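Local structure of aspartate-semialdehyde dehydrogenase 2 (Vibrio cholerae, 2R00) at residues A[54-58]-A[59-63]; A[139-142]-A[143-146]; A[266-269]-A[270-273]. The protein catalyses the NADPH-dependent reductive dephosphorylation of L-aspartyl-4-phosphate to L-aspartate-semialdehyde, an early step in the biosynthesis of lysine and methionine. All coordinates share one frame; numbering follows the deposited sequence.

Overall arrangement
Contact 1 (54-63) comes first along the chain, in the N-terminal nucleotide-binding domain, where strand 51-57 of the seven-stranded mixed sheet runs out into the loop leading to strand 68-71. Contacts 2 and 3 follow in that order in the C-terminal dimerization domain, on the opposite side of the chain's centre; their centres lie about 42 Å and 39 Å from that of contact 1. Contact 2 spans about two turns of helix 131-147, contact 3 the turn from helix 258-267 into edge strand 271-273 of the six-stranded sheet. These two, centres about 12 Å apart, touch at Pro142-Thr268 and Ala139-Ile271, so helix 131-147 packs against the turn that ends helix 258-267; the helices also meet directly, Pro142 on Leu265.

Contact 1 (A[54-58]-A[59-63]); sequences RVQNV and EEFDW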
loop_
_atom_site.group_PDB
_atom_site.type_symbol
_atom_site.label_atom_id
_atom_site.label_comp_id
_atom_site.label_asym_id
_atom_site.label_seq_id
_atom_site.Cartn_x
_atom_site.Cartn_y
_atom_site.Cartn_z
ATOM N N ARG A 54 -40.008 -5.581 15.516
ATOM C CA ARG A 54 -40.103 -4.154 15.824
ATOM C C ARG A 54 -38.983 -3.690 16.757
ATOM O O ARG A 54 -38.791 -4.250 17.841
ATOM C CB ARG A 54 -41.466 -3.815 16.441
ATOM C CG ARG A 54 -41.695 -2.314 16.659
ATOM C CD ARG A 54 -43.110 -1.996 17.172
ATOM N NE ARG A 54 -44.154 -2.764 16.485
ATOM C CZ ARG A 54 -44.762 -2.406 15.356
ATOM N NH1 ARG A 54 -44.462 -1.257 14.740
ATOM N NH2 ARG A 54 -45.689 -3.205 14.839
ATOM N N VAL A 55 -38.274 -2.644 16.340
ATOM C CA VAL A 55 -37.218 -2.035 17.168
ATOM C C VAL A 55 -37.835 -1.466 18.451
ATOM O O VAL A 55 -38.870 -0.792 18.409
ATOM C CB VAL A 55 -36.441 -0.937 16.398
ATOM C CG1 VAL A 55 -35.345 -0.304 17.267
ATOM C CG2 VAL A 55 -35.840 -1.504 15.104
ATOM N N GLN A 56 -37.218 -1.770 19.589
ATOM C CA GLN A 56 -37.647 -1.196 20.864
ATOM C C GLN A 56 -36.513 -0.438 21.547
ATOM O O GLN A 56 -35.344 -0.559 21.168
ATOM C CB GLN A 56 -38.247 -2.262 21.800
ATOM C CG GLN A 56 -37.382 -3.482 22.028
ATOM C CD GLN A 56 -38.108 -4.597 22.754
ATOM O OE1 GLN A 56 -38.377 -5.655 22.174
ATOM N NE2 GLN A 56 -38.433 -4.371 24.031
ATOM N N ASN A 57 -36.874 0.357 22.545
ATOM C CA ASN A 57 -35.917 1.150 23.296
ATOM C C ASN A 57 -35.122 0.256 24.243
ATOM O O ASN A 57 -35.693 -0.504 25.027
ATOM C CB ASN A 57 -36.666 2.251 24.052
ATOM C CG ASN A 57 -35.743 3.243 24.734
ATOM O OD1 ASN A 57 -34.529 3.043 24.827
ATOM N ND2 ASN A 57 -36.328 4.323 25.233
ATOM N N VAL A 58 -33.800 0.333 24.144
ATOM C CA VAL A 58 -32.904 -0.437 25.017
ATOM C C VAL A 58 -33.149 -0.145 26.511
ATOM O O VAL A 58 -33.024 -1.038 27.345
ATOM C CB VAL A 58 -31.396 -0.237 24.623
ATOM C CG1 VAL A 58 -30.941 1.222 24.809
ATOM C CG2 VAL A 58 -30.505 -1.207 25.373
ATOM N N GLU A 59 -33.525 1.097 26.818
ATOM C CA GLU A 59 -33.776 1.553 28.192
ATOM C C GLU A 59 -34.913 0.797 28.880
ATOM O O GLU A 59 -34.941 0.701 30.112
ATOM C CB GLU A 59 -34.093 3.052 28.203
ATOM C CG GLU A 59 -32.968 3.969 27.697
ATOM C CD GLU A 59 -31.889 4.242 28.740
ATOM O OE1 GLU A 59 -32.024 3.786 29.897
ATOM O OE2 GLU A 59 -30.896 4.922 28.396
ATOM N N GLU A 60 -35.854 0.283 28.082
ATOM C CA GLU A 60 -37.005 -0.466 28.602
ATOM C C GLU A 60 -36.865 -1.994 28.480
ATOM O O GLU A 60 -37.709 -2.742 28.984
ATOM C CB GLU A 60 -38.305 0.007 27.925
ATOM C CG GLU A 60 -38.571 1.521 28.006
ATOM C CD GLU A 60 -39.838 1.952 27.257
ATOM O OE1 GLU A 60 -40.146 1.378 26.182
ATOM O OE2 GLU A 60 -40.531 2.883 27.736
ATOM N N PHE A 61 -35.792 -2.459 27.841
ATOM C CA PHE A 61 -35.649 -3.874 27.509
ATOM C C PHE A 61 -35.334 -4.768 28.708
ATOM O O PHE A 61 -34.486 -4.433 29.538
ATOM C CB PHE A 61 -34.601 -4.058 26.400
ATOM C CG PHE A 61 -34.575 -5.439 25.809
ATOM C CD1 PHE A 61 -35.669 -5.933 25.100
ATOM C CD2 PHE A 61 -33.449 -6.253 25.953
ATOM C CE1 PHE A 61 -35.645 -7.216 24.547
ATOM C CE2 PHE A 61 -33.412 -7.530 25.401
ATOM C CZ PHE A 61 -34.514 -8.015 24.697
ATOM N N ASP A 62 -36.034 -5.900 28.782
ATOM C CA ASP A 62 -35.765 -6.959 29.752
ATOM C C ASP A 62 -34.800 -7.962 29.113
ATOM O O ASP A 62 -35.167 -8.683 28.187
ATOM C CB ASP A 62 -37.086 -7.644 30.175
ATOM C CG ASP A 62 -36.872 -8.887 31.030
ATOM O OD1 ASP A 62 -35.780 -9.048 31.610
ATOM O OD2 ASP A 62 -37.809 -9.717 31.123
ATOM N N TRP A 63 -33.567 -7.999 29.614
ATOM C CA TRP A 63 -32.499 -8.804 29.015
ATOM C C TRP A 63 -32.641 -10.297 29.315
ATOM O O TRP A 63 -32.013 -11.122 28.655
ATOM C CB TRP A 63 -31.112 -8.294 29.455
ATOM C CG TRP A 63 -30.768 -6.908 28.945
ATOM C CD1 TRP A 63 -30.937 -5.727 29.604
ATOM C CD2 TRP A 63 -30.181 -6.576 27.674
ATOM N NE1 TRP A 63 -30.501 -4.678 28.825
ATOM C CE2 TRP A 63 -30.029 -5.173 27.637
ATOM C CE3 TRP A 63 -29.763 -7.331 26.567
ATOM C CZ2 TRP A 63 -29.478 -4.501 26.530
ATOM C CZ3 TRP A 63 -29.218 -6.661 25.461
ATOM C CH2 TRP A 63 -29.079 -5.262 25.459
HETATM O O HOH W 1 -32.638 -2.517 29.677
#
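With CG anti to the backbone N (chi1 -173°), the amide of Asn57 is carried forward over the start of the following turn, whereas Gln56, whose CG sits between its backbone N and carbonyl carbon (chi1 52°), sends an extended chain toward the ring of Phe61. Asn57 OD1 accepts from Glu59 N at 3.0 Å in a fairly straight bond, the N-H reaching the oxygen from above the amide plane. Glu59 CG lies against the same oxygen, and its chain then bends at chi2 so that the carboxylate leads away.

Two backbone bonds close the turn beside this side-chain bond: Glu60 N donates to Asn57 O at 3.2 Å, and Phe61 N to Val58 O at the same length. The chain thus coils briefly as it leaves strand 51-57 of the Rossmann-type nucleotide-binding domain, before strand 68-71. Asn57 is about 8 Å, side chain to side chain, from Ser41, a predicted NADP(+)-binding residue.

Gln56 NE2 approaches the edge of the Phe61 ring in its plane, 3.3 Å from CD1, with the amide turned almost perpendicular to the ring (87°). Another part of that ring, CD2, sits 3.7 Å above the centre of one face of the Trp63 indole. Val58 CG2 meets Trp63 CZ2 obliquely at 3.6 Å, and Trp81 of helix 75-87 packs on both residues, joining the loop to that helix. Water 1 gives its two protons to Val58 O (2.8 Å) and Phe61 O (2.7 Å), and its weak bond from Trp63 NE1 ties the indole to the turn. Phe61 also meets the ring of Phe34 and packs on Leu36, both from the neighbouring strand 30-37.

Contact 2 (A[139-142]-A[143-146]); sequences ALKP and IYDA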
loop_
_atom_site.group_PDB
_atom_site.type_symbol
_atom_site.label_atom_id
_atom_site.label_comp_id
_atom_site.label_asym_id
_atom_site.label_seq_id
_atom_site.Cartn_x
_atom_site.Cartn_y
_atom_site.Cartn_z
ATOM N N ALA A 139 -6.198 -14.701 6.565
ATOM C CA ALA A 139 -5.190 -14.930 5.527
ATOM C C ALA A 139 -3.863 -15.490 6.035
ATOM O O ALA A 139 -3.245 -16.298 5.356
ATOM C CB ALA A 139 -4.954 -13.644 4.713
ATOM N N LEU A 140 -3.426 -15.065 7.218
ATOM C CA LEU A 140 -2.097 -15.419 7.736
ATOM C C LEU A 140 -2.023 -16.731 8.509
ATOM O O LEU A 140 -0.965 -17.357 8.572
ATOM C CB LEU A 140 -1.554 -14.293 8.621
ATOM C CG LEU A 140 -0.533 -13.303 8.047
ATOM C CD1 LEU A 140 -0.715 -13.041 6.577
ATOM C CD2 LEU A 140 -0.522 -12.003 8.841
ATOM N N LYS A 141 -3.139 -17.129 9.112
ATOM C CA LYS A 141 -3.166 -18.320 9.961
ATOM C C LYS A 141 -2.573 -19.596 9.328
ATOM O O LYS A 141 -1.763 -20.263 9.985
ATOM C CB LYS A 141 -4.575 -18.566 10.533
ATOM C CG LYS A 141 -4.659 -19.658 11.617
ATOM C CD LYS A 141 -3.610 -19.482 12.713
ATOM C CE LYS A 141 -3.949 -20.315 13.952
ATOM N NZ LYS A 141 -4.496 -21.656 13.618
ATOM N N PRO A 142 -2.955 -19.941 8.074
ATOM C CA PRO A 142 -2.321 -21.102 7.420
ATOM C C PRO A 142 -0.799 -20.986 7.285
ATOM O O PRO A 142 -0.097 -21.987 7.406
ATOM C CB PRO A 142 -2.972 -21.121 6.027
ATOM C CG PRO A 142 -4.270 -20.393 6.215
ATOM C CD PRO A 142 -3.969 -19.325 7.198
ATOM N N ILE A 143 -0.298 -19.781 7.018
ATOM C CA ILE A 143 1.151 -19.541 6.978
ATOM C C ILE A 143 1.772 -19.675 8.374
ATOM O O ILE A 143 2.810 -20.318 8.541
ATOM C CB ILE A 143 1.490 -18.156 6.363
ATOM C CG1 ILE A 143 0.878 -18.041 4.956
ATOM C CG2 ILE A 143 3.003 -17.935 6.353
ATOM C CD1 ILE A 143 0.741 -16.593 4.408
ATOM N N TYR A 144 1.128 -19.077 9.374
ATOM C CA TYR A 144 1.574 -19.189 10.757
ATOM C C TYR A 144 1.726 -20.661 11.157
ATOM O O TYR A 144 2.784 -21.079 11.635
ATOM C CB TYR A 144 0.580 -18.492 11.690
ATOM C CG TYR A 144 1.002 -18.473 13.141
ATOM C CD1 TYR A 144 1.970 -17.584 13.585
ATOM C CD2 TYR A 144 0.414 -19.334 14.073
ATOM C CE1 TYR A 144 2.361 -17.554 14.915
ATOM C CE2 TYR A 144 0.796 -19.311 15.409
ATOM C CZ TYR A 144 1.775 -18.415 15.821
ATOM O OH TYR A 144 2.175 -18.370 17.143
ATOM N N ASP A 145 0.669 -21.435 10.932
ATOM C CA ASP A 145 0.646 -22.868 11.231
ATOM C C ASP A 145 1.781 -23.665 10.558
ATOM O O ASP A 145 2.467 -24.468 11.212
ATOM C CB ASP A 145 -0.723 -23.445 10.844
ATOM C CG ASP A 145 -1.838 -22.977 11.772
ATOM O OD1 ASP A 145 -1.519 -22.410 12.843
ATOM O OD2 ASP A 145 -3.024 -23.184 11.437
ATOM N N ALA A 146 1.994 -23.418 9.266
ATOM C CA ALA A 146 2.989 -24.160 8.490
ATOM C C ALA A 146 4.419 -23.832 8.898
ATOM O O ALA A 146 5.208 -24.742 9.172
ATOM C CB ALA A 146 2.793 -23.928 6.997
#
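Three successive i to i+4 backbone bonds join these two turns of helix 131-147, Tyr144 N to Leu140 O (2.8 Å), Asp145 N to Lys141 O (2.9 Å) and Ala146 N to Pro142 O (3.1 Å), the last less straight than the others; Pro142, lacking an N-H, leaves a kink where the bond to the preceding turn is missing.

On the outer face, Lys141 and Asp145 form an i to i+4 salt bridge. The lysine chain starts with CG anti to its backbone N (chi1 -171°) and bends at chi2 and chi4, bringing its ammonium back to the oxygen edge of the carboxylate one turn on, close to its plane. Lys141 NZ bonds to Asp145 OD2 at 3.0 Å on the syn lone pair and more weakly to OD1, while CD and CE run alongside the two oxygens. The bridge lies on the outer side of the helix, while Leu140 and Ile143 are buried on the side facing the sheet. This helix begins at the catalytic Cys131 and packs on the sheet of the dimerization domain.

There Leu140 CD1 approaches Ile143 CD1 at 4.4 Å, and both residues press on strand 306-313, Leu140 through Leu309 and Ile143 through Ile307. Tyr144 stacks on Phe224, and its OH is hydrogen-bonded to Asp226 OD1. Pro142 and Ala146 meet helix 258-267 at Leu265 and Met264.

Contact 3 (A[266-269]-A[270-273]); sequences EQTD and GIEL
Van der Waals contact joins 266-269 to 270-273 chiefly through Thr268 and Ile271, whose side chains meet obliquely: Thr268 CG2 lies 3.7 Å from Ile271 CD1, and Thr268 CB is almost as near. The threonine can offer its methyl because CG2 stands anti to the backbone N, leaving OG1 to turn back and bond to Met264 O in the last turn of the helix. The Ile271 side chain also touches Val138 of helix 131-147. Further along, Leu273 CD2 comes within 4.2 Å of Glu266 OE1, a loose approach, while Leu273 itself packs on Met262 and Leu265 of helix 258-267.

The polar links across the bend run through water. Water 2 lies between the two segments, 2.6 Å from both Thr268 O and Ile271 O, placed to donate to each, although other acceptors compete for its protons. The carboxylate of Glu266 has its main partner further on, in a salt bridge with Arg275.

Backbone shape makes the reversal. Thr268 is the first residue to leave helical angles, and Thr268 to Ile271 form a type II beta turn with Gly270 at its third position. The positive phi there (88°) would jam a side chain against Asp269 O, which accounts for the glycine. The two segments run nearly antiparallel, their end-to-end directions 169° apart. Gly270 and Glu272 pair by backbone bonds with strand 292-300, so that this tight helix-to-strand turn sets 271-273 as an edge strand of the dimerization-domain sheet, with helix 258-267 packed against it in an alpha/beta arrangement.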
loop_
_atom_site.group_PDB
_atom_site.type_symbol
_atom_site.label_atom_id
_atom_site.label_comp_id
_atom_site.label_asym_id
_atom_site.label_seq_id
_atom_site.Cartn_x
_atom_site.Cartn_y
_atom_site.Cartn_z
ATOM N N GLU A 266 -5.956 -21.597 -1.085
ATOM C CA GLU A 266 -6.999 -22.093 -1.975
ATOM C C GLU A 266 -7.847 -23.163 -1.287
ATOM O O GLU A 266 -9.027 -23.319 -1.591
ATOM C CB GLU A 266 -6.350 -22.685 -3.215
ATOM C CG GLU A 266 -7.095 -22.433 -4.502
ATOM C CD GLU A 266 -6.188 -22.584 -5.710
ATOM O OE1 GLU A 266 -6.401 -21.850 -6.700
ATOM O OE2 GLU A 266 -5.250 -23.418 -5.660
ATOM N N GLN A 267 -7.227 -23.895 -0.364
ATOM C CA GLN A 267 -7.892 -24.962 0.391
ATOM C C GLN A 267 -8.635 -24.422 1.608
ATOM O O GLN A 267 -9.630 -25.006 2.041
ATOM C CB GLN A 267 -6.868 -26.008 0.845
ATOM C CG GLN A 267 -6.319 -26.878 -0.280
ATOM C CD GLN A 267 -4.983 -27.526 0.068
ATOM O OE1 GLN A 267 -4.627 -27.668 1.245
ATOM N NE2 GLN A 267 -4.233 -27.918 -0.962
ATOM N N THR A 268 -8.146 -23.303 2.142
ATOM C CA THR A 268 -8.621 -22.732 3.403
ATOM C C THR A 268 -10.032 -22.135 3.256
ATOM O O THR A 268 -10.341 -21.500 2.250
ATOM C CB THR A 268 -7.617 -21.668 3.930
ATOM O OG1 THR A 268 -6.290 -22.215 3.942
ATOM C CG2 THR A 268 -7.973 -21.222 5.332
ATOM N N ASP A 269 -10.883 -22.349 4.261
ATOM C CA ASP A 269 -12.272 -21.872 4.203
ATOM C C ASP A 269 -12.387 -20.385 4.521
ATOM O O ASP A 269 -11.683 -19.866 5.391
ATOM C CB ASP A 269 -13.179 -22.697 5.125
ATOM C CG ASP A 269 -12.995 -24.190 4.930
ATOM O OD1 ASP A 269 -13.851 -24.816 4.257
ATOM O OD2 ASP A 269 -11.974 -24.727 5.422
ATOM N N GLY A 270 -13.269 -19.703 3.792
ATOM C CA GLY A 270 -13.451 -18.264 3.956
ATOM C C GLY A 270 -12.524 -17.403 3.108
ATOM O O GLY A 270 -12.713 -16.190 3.018
ATOM N N ILE A 271 -11.527 -18.028 2.483
ATOM C CA ILE A 271 -10.579 -17.314 1.624
ATOM C C ILE A 271 -10.877 -17.571 0.153
ATOM O O ILE A 271 -11.037 -18.719 -0.254
ATOM C CB ILE A 271 -9.115 -17.737 1.913
ATOM C CG1 ILE A 271 -8.709 -17.321 3.330
ATOM C CG2 ILE A 271 -8.155 -17.154 0.855
ATOM C CD1 ILE A 271 -7.414 -17.913 3.821
ATOM N N GLU A 272 -10.966 -16.502 -0.635
ATOM C CA GLU A 272 -10.931 -16.640 -2.083
ATOM C C GLU A 272 -9.578 -16.156 -2.606
ATOM O O GLU A 272 -9.231 -14.973 -2.472
ATOM C CB GLU A 272 -12.084 -15.901 -2.757
ATOM C CG GLU A 272 -12.033 -15.996 -4.290
ATOM C CD GLU A 272 -13.383 -15.805 -4.964
ATOM O OE1 GLU A 272 -14.412 -15.797 -4.259
ATOM O OE2 GLU A 272 -13.415 -15.671 -6.209
ATOM N N LEU A 273 -8.816 -17.081 -3.186
ATOM C CA LEU A 273 -7.533 -16.747 -3.794
ATOM C C LEU A 273 -7.655 -16.465 -5.290
ATOM O O LEU A 273 -8.228 -17.267 -6.046
ATOM C CB LEU A 273 -6.508 -17.860 -3.562
ATOM C CG LEU A 273 -5.097 -17.508 -4.042
ATOM C CD1 LEU A 273 -4.250 -16.997 -2.874
ATOM C CD2 LEU A 273 -4.449 -18.700 -4.706
HETATM O O HOH W 2 -10.460 -21.268 -0.320
#